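Local coordinates for protein Ypr154wp (Saccharomyces cerevisiae, PDB 1ZX6) that promotes de novo induction of the [PSI+] prion form of SUP35 when overproduced and interacts with LAS17 and RSP5, here represented by its SH3 domain, at residues G40-N43 against G44-G47. Sequence-based numbering, arbitrary orientation.
Sequences GSCN and GRTG
R45 reaches across the hairpin face it shares with C42, and its guanidinium lies over C42 O. Its CB sits 3.6 Å from C42 O. The chain bends at chi3 (-61°), and this sets one guanidinium face over C42 O, with R45 NH2 3.4 Å from C42 O at an angle too poor for a hydrogen bond. NE donates to a water, 3.1 Å from the water O, which meets the guanidinium edge in plane. The same water donates to N43 O, bridging the side chain to the turn. NH2 approaches C42 SG at 3.8 Å, a van der Waals contact. N43 ND2 lies near the guanidinium edge without a bond; the N43 amide and R45 guanidinium planes are 53° apart. NH1 is hydrogen-bonded to G20 O.

C42 to R45 form a type I' turn, and G44 has a positive phi (87°) that suits glycine. C42 N donates to R45 O at 2.9 Å, and R45 N donates back to C42 O. G40 and G47 form the next hydrogen-bonded pair. S41 and T46 form the non-hydrogen-bonded pair between them, with side chains on the face away from C42 and R45; T46 OG1 meets S41 CB at 3.7 Å.

This is the distal hairpin of the SH3 fold. Strand 45-50 is an outermost strand of the chain's sheet. Strand 26-32 lies on the far side of strand 37-42, where C42 touches V27 and backbone hydrogen bonds join S41 to Q28.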
ATOM      1  N   GLY A  40      -3.703   3.166  -2.635  1.00 21.74           N
ATOM      2  CA  GLY A  40      -4.178   3.351  -1.262  1.00 22.11           C
ATOM      3  C   GLY A  40      -3.647   4.625  -0.638  1.00 21.56           C
ATOM      4  O   GLY A  40      -2.935   5.379  -1.293  1.00 21.73           O
ATOM      5  N   SER A  41      -4.047   4.850   0.609  1.00 22.38           N
ATOM      6  CA  SER A  41      -3.602   6.005   1.378  1.00 24.31           C
ATOM      7  C   SER A  41      -3.128   5.560   2.762  1.00 25.53           C
ATOM      8  O   SER A  41      -3.683   4.630   3.353  1.00 24.86           O
ATOM      9  CB  SER A  41      -4.704   7.071   1.483  1.00 26.04           C
ATOM     10  OG  SER A  41      -5.786   6.614   2.267  1.00 30.59           O
ATOM     11  N   CYS A  42      -2.093   6.230   3.259  1.00 24.68           N
ATOM     12  CA  CYS A  42      -1.517   5.924   4.564  1.00 24.84           C
ATOM     13  C   CYS A  42      -0.895   7.194   5.131  1.00 24.52           C
ATOM     14  O   CYS A  42      -0.055   7.798   4.490  1.00 23.93           O
ATOM     15  CB  CYS A  42      -0.419   4.858   4.440  1.00 26.02           C
ATOM     16  SG  CYS A  42       0.306   4.374   5.999  1.00 28.55           S
ATOM     17  N   ASN A  43      -1.309   7.568   6.329  1.00 25.37           N
ATOM     18  CA  ASN A  43      -0.731   8.695   7.031  1.00 25.73           C
ATOM     19  C   ASN A  43      -0.707   9.944   6.154  1.00 25.65           C
ATOM     20  O   ASN A  43       0.294  10.667   6.117  1.00 25.60           O
ATOM     21  CB  ASN A  43       0.688   8.333   7.477  1.00 25.90           C
ATOM     22  CG  ASN A  43       0.721   7.150   8.445  1.00 29.54           C
ATOM     23  OD1 ASN A  43      -0.270   6.874   9.137  1.00 29.38           O
ATOM     24  ND2 ASN A  43       1.876   6.450   8.511  1.00 28.15           N
ATOM     25  N   GLY A  44      -1.798  10.180   5.422  1.00 24.67           N
ATOM     26  CA  GLY A  44      -1.922  11.388   4.616  1.00 24.75           C
ATOM     27  C   GLY A  44      -1.348  11.329   3.206  1.00 24.37           C
ATOM     28  O   GLY A  44      -1.558  12.250   2.433  1.00 24.50           O
ATOM     29  N   ARG A  45      -0.630  10.258   2.866  1.00 22.88           N
ATOM     30  CA  ARG A  45      -0.044  10.081   1.522  1.00 23.88           C
ATOM     31  C   ARG A  45      -0.904   9.135   0.676  1.00 22.52           C
ATOM     32  O   ARG A  45      -1.415   8.137   1.200  1.00 22.98           O
ATOM     33  CB  ARG A  45       1.378   9.484   1.641  1.00 23.99           C
ATOM     34  CG  ARG A  45       2.430  10.400   2.240  1.00 27.59           C
ATOM     35  CD  ARG A  45       3.685   9.619   2.658  1.00 30.17           C
ATOM     36  NE  ARG A  45       3.353   8.629   3.685  1.00 34.74           N
ATOM     37  CZ  ARG A  45       3.473   7.309   3.571  1.00 34.83           C
ATOM     38  NH1 ARG A  45       3.950   6.733   2.466  1.00 36.66           N
ATOM     39  NH2 ARG A  45       3.095   6.552   4.583  1.00 34.87           N
ATOM     40  N   THR A  46      -1.006   9.401  -0.629  1.00 22.30           N
ATOM     41  CA  THR A  46      -1.784   8.555  -1.539  1.00 23.27           C
ATOM     42  C   THR A  46      -0.870   8.111  -2.699  1.00 24.06           C
ATOM     43  O   THR A  46      -0.140   8.913  -3.249  1.00 24.80           O
ATOM     44  CB  THR A  46      -3.019   9.276  -2.099  1.00 23.91           C
ATOM     45  OG1 THR A  46      -3.897   9.640  -1.022  1.00 24.56           O
ATOM     46  CG2 THR A  46      -3.783   8.400  -3.105  1.00 23.48           C
ATOM     47  N   GLY A  47      -0.891   6.822  -3.031  1.00 22.07           N
ATOM     48  CA  GLY A  47      -0.143   6.329  -4.173  1.00 22.22           C
ATOM     49  C   GLY A  47      -0.359   4.842  -4.386  1.00 23.47           C
ATOM     50  O   GLY A  47      -1.275   4.239  -3.795  1.00 23.23           O
TER
HETATM   51  O   HOH W   1       2.906  10.577   6.012  1.00 48.24           O